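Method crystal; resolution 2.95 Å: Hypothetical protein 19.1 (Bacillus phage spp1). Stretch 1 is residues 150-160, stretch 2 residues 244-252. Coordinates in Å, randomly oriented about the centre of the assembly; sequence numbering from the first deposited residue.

Stretch 1 150-160: PVKNTGLAVTN
Stretch 2 244-252: TIVFTEKFL

Residues 244-251 are the final part of a strand that begins earlier in the chain, with phi/psi near -120/130 for most of its length; Glu249, at -56/135, departs from that average. Leu252 follows as the C-terminal residue, carrying the carboxylate. Residues 150-152 belong to a strand that begins earlier in the chain, running in nearly the same direction: the N-to-C axes lie at 19° and approach no closer than 9.7 Å. At that spacing the strand segments meet through side chains, with Val151 CA 8.4 Å from Ile245 CA. The loop that follows comes much closer, bringing Gly155 CA to 4.0 Å from Glu249 CA and Leu156 CA to 5.0 Å from Phe251 CA. It then runs back along the strand, so that Thr159 CA lies 6.7 Å from Phe247 CA.

Four hydrogen bonds cross the contact, all donated by the loop. The main-chain acceptor Lys250 O receives two. Leu156 N (phi/psi -114/0) donates to Lys250 O at 2.8 Å with an N-H...O angle of 150°; Ala157 N (-126/162) lies 3.0 Å from Lys250 O, but its angle of 128° makes that bond weak. One carbonyl therefore serves consecutive amides, the first with the better geometry. Farther back along the strand, Thr159 (chi1 -171°, t) points its CA-to-CB bond toward the partner and donates from OG1 to Thr248 O at 3.1 Å. The fourth bond joins side chains: Thr154 OG1 (chi1 42°, p) donates to Glu249 OE2 at 2.8 Å. Glu249 leaves its backbone sideways, and chi angles of -66° (m), -179° (t) and -6° carry its carboxylate nearer the loop.

Asn153 (chi1 165°, t; chi2 16°) braces the turn internally. Its OD1 accepts from Gly155 N at 3.0 Å and 140°, while its ND2 donates to Ala157 O at 3.0 Å and a nearly straight 166°. Both ends of the amide thus tie down loop backbone, and ND2 is also hydrogen-bonded elsewhere in the structure. Gly155 (-74/-176) has no side chain at the close approach, and the space is accounted for: an ideal CB would point toward the strand and sit 2.6 Å from Lys250 N, a clash, and 3.0 Å from Glu249 CA.

Side-chain packing accompanies these bonds at both ends of the contact. Val151 (t) places CG1 3.9 Å from Ile245 CG2 and 4.4 Å from Phe247 CE1. Phe247 (chi1 68°, p; chi2 -92°), with the largest covered area, reaches the loop: its CZ is 3.4 Å from Lys152 O and 3.6 Å from Thr154 OG1, the latter at the ring edge. Thr159 CG2 lies 3.9 Å from Phe247 CB. At the other end, Leu156 (chi1 -66°, m; chi2 164°, t) sets CD1 3.7 Å from Phe251 CD1, at the edge of a ring held by chi1 -46° (m) and chi2 -92°. Lys250 folds along the loop with chi angles of -82° (m), 154° (t), 66° (p) and 83° (p), bringing CE to 3.5 Å from Val158 O, a carbon contact rather than a hydrogen bond.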

# COMPACT_ATOMS: atom_id res chain seq x y z
N PRO C 150 -22.57 -38.02 46.42
CA PRO C 150 -21.77 -37.15 45.55
C PRO C 150 -22.49 -36.95 44.22
O PRO C 150 -23.04 -37.89 43.65
CB PRO C 150 -20.45 -37.90 45.41
CG PRO C 150 -20.77 -39.31 45.66
CD PRO C 150 -22.11 -39.42 46.31
N VAL C 151 -22.59 -35.73 43.79
CA VAL C 151 -23.21 -35.40 42.51
C VAL C 151 -22.16 -34.61 41.80
O VAL C 151 -21.73 -33.59 42.31
CB VAL C 151 -24.53 -34.61 42.67
CG1 VAL C 151 -25.07 -34.17 41.31
CG2 VAL C 151 -25.58 -35.43 43.45
N LYS C 152 -21.65 -35.15 40.69
CA LYS C 152 -20.59 -34.50 39.93
C LYS C 152 -21.16 -33.71 38.77
O LYS C 152 -21.87 -34.28 37.93
CB LYS C 152 -19.57 -35.54 39.46
CG LYS C 152 -18.78 -35.16 38.21
CD LYS C 152 -17.43 -34.58 38.50
CE LYS C 152 -16.44 -34.86 37.37
NZ LYS C 152 -16.50 -36.23 36.78
N ASN C 153 -20.83 -32.41 38.70
CA ASN C 153 -21.25 -31.57 37.59
C ASN C 153 -20.30 -31.78 36.42
O ASN C 153 -19.19 -31.25 36.43
CB ASN C 153 -21.36 -30.11 38.03
CG ASN C 153 -21.44 -29.10 36.94
OD1 ASN C 153 -21.70 -29.40 35.78
ND2 ASN C 153 -21.22 -27.84 37.30
N THR C 154 -20.73 -32.56 35.42
CA THR C 154 -19.96 -32.94 34.23
C THR C 154 -19.71 -31.81 33.20
O THR C 154 -18.88 -31.96 32.30
CB THR C 154 -20.46 -34.25 33.65
OG1 THR C 154 -21.89 -34.27 33.68
CG2 THR C 154 -19.96 -35.45 34.43
N GLY C 155 -20.41 -30.69 33.37
CA GLY C 155 -20.24 -29.50 32.54
C GLY C 155 -18.95 -28.79 32.90
O GLY C 155 -18.17 -29.27 33.74
N LEU C 156 -18.69 -27.63 32.27
CA LEU C 156 -17.46 -26.89 32.56
C LEU C 156 -17.70 -25.57 33.22
O LEU C 156 -16.75 -24.89 33.56
CB LEU C 156 -16.55 -26.79 31.34
CG LEU C 156 -15.95 -28.10 30.83
CD1 LEU C 156 -15.41 -27.94 29.45
CD2 LEU C 156 -14.87 -28.63 31.77
N ALA C 157 -18.97 -25.24 33.46
CA ALA C 157 -19.39 -24.04 34.17
C ALA C 157 -20.32 -24.42 35.34
O ALA C 157 -20.89 -25.53 35.38
CB ALA C 157 -20.13 -23.14 33.23
N VAL C 158 -20.48 -23.47 36.28
CA VAL C 158 -21.36 -23.63 37.42
C VAL C 158 -22.79 -23.75 36.91
O VAL C 158 -23.16 -23.05 35.97
CB VAL C 158 -21.16 -22.46 38.42
CG1 VAL C 158 -22.43 -22.15 39.19
CG2 VAL C 158 -20.02 -22.77 39.39
N THR C 159 -23.55 -24.69 37.47
CA THR C 159 -24.95 -24.94 37.11
C THR C 159 -25.86 -24.81 38.33
O THR C 159 -25.42 -25.00 39.46
CB THR C 159 -25.13 -26.25 36.30
OG1 THR C 159 -26.46 -26.36 35.80
CG2 THR C 159 -24.80 -27.50 37.10
N ASN C 160 -27.12 -24.41 38.08
CA ASN C 160 -28.19 -24.24 39.06
C ASN C 160 -29.13 -25.41 38.79
O ASN C 160 -29.81 -25.46 37.75
CB ASN C 160 -28.86 -22.88 38.89
CG ASN C 160 -27.87 -21.75 38.73
OD1 ASN C 160 -27.21 -21.34 39.69
ND2 ASN C 160 -27.71 -21.27 37.49
N THR C 244 -34.25 -36.93 43.32
CA THR C 244 -33.60 -36.95 42.03
C THR C 244 -33.15 -35.53 41.75
O THR C 244 -33.91 -34.58 42.00
CB THR C 244 -34.48 -37.66 40.95
OG1 THR C 244 -33.74 -38.74 40.40
CG2 THR C 244 -34.94 -36.75 39.81
N ILE C 245 -31.89 -35.38 41.36
CA ILE C 245 -31.35 -34.08 40.96
C ILE C 245 -31.07 -34.14 39.47
O ILE C 245 -30.51 -35.12 38.95
CB ILE C 245 -30.17 -33.57 41.82
CG1 ILE C 245 -29.87 -32.10 41.51
CG2 ILE C 245 -28.91 -34.45 41.68
CD1 ILE C 245 -29.68 -31.29 42.68
N VAL C 246 -31.55 -33.11 38.77
CA VAL C 246 -31.36 -32.91 37.34
C VAL C 246 -30.73 -31.55 37.15
O VAL C 246 -31.26 -30.53 37.59
CB VAL C 246 -32.65 -33.08 36.48
CG1 VAL C 246 -32.30 -33.10 34.98
CG2 VAL C 246 -33.45 -34.31 36.88
N PHE C 247 -29.57 -31.55 36.53
CA PHE C 247 -28.80 -30.36 36.19
C PHE C 247 -28.53 -30.44 34.71
O PHE C 247 -28.54 -31.53 34.11
CB PHE C 247 -27.46 -30.29 36.97
CG PHE C 247 -26.42 -31.33 36.62
CD1 PHE C 247 -26.34 -32.52 37.31
CD2 PHE C 247 -25.50 -31.10 35.60
CE1 PHE C 247 -25.38 -33.47 36.98
CE2 PHE C 247 -24.55 -32.06 35.25
CZ PHE C 247 -24.49 -33.23 35.96
N THR C 248 -28.22 -29.30 34.11
CA THR C 248 -27.85 -29.29 32.72
C THR C 248 -26.41 -28.81 32.58
O THR C 248 -26.07 -27.75 33.11
CB THR C 248 -28.90 -28.63 31.85
OG1 THR C 248 -28.39 -28.54 30.53
CG2 THR C 248 -29.34 -27.26 32.38
N GLU C 249 -25.56 -29.63 31.92
CA GLU C 249 -24.14 -29.34 31.65
C GLU C 249 -24.06 -28.01 30.91
O GLU C 249 -24.86 -27.79 30.00
CB GLU C 249 -23.51 -30.43 30.77
CG GLU C 249 -23.41 -31.81 31.38
CD GLU C 249 -22.78 -32.87 30.50
OE1 GLU C 249 -22.49 -32.59 29.32
OE2 GLU C 249 -22.59 -34.01 30.99
N LYS C 250 -23.13 -27.12 31.30
CA LYS C 250 -22.95 -25.80 30.68
C LYS C 250 -21.49 -25.52 30.35
O LYS C 250 -20.59 -25.96 31.08
CB LYS C 250 -23.50 -24.71 31.59
CG LYS C 250 -24.99 -24.52 31.51
CD LYS C 250 -25.55 -23.95 32.78
CE LYS C 250 -25.11 -22.53 33.11
NZ LYS C 250 -25.91 -21.50 32.43
N PHE C 251 -21.24 -24.78 29.27
CA PHE C 251 -19.88 -24.48 28.85
C PHE C 251 -19.78 -23.05 28.41
O PHE C 251 -20.78 -22.49 27.92
CB PHE C 251 -19.48 -25.42 27.70
CG PHE C 251 -19.85 -26.87 27.96
CD1 PHE C 251 -18.95 -27.74 28.57
CD2 PHE C 251 -21.12 -27.36 27.63
CE1 PHE C 251 -19.30 -29.08 28.82
CE2 PHE C 251 -21.48 -28.69 27.94
CZ PHE C 251 -20.56 -29.55 28.50
N LEU C 252 -18.57 -22.44 28.57
CA LEU C 252 -18.31 -21.07 28.09
C LEU C 252 -17.71 -21.07 26.66
O LEU C 252 -18.15 -20.25 25.83
CB LEU C 252 -17.41 -20.24 29.04
CG LEU C 252 -17.93 -18.86 29.52
CD1 LEU C 252 -16.79 -17.99 29.95
CD2 LEU C 252 -18.71 -18.09 28.45
OXT LEU C 252 -16.75 -21.83 26.39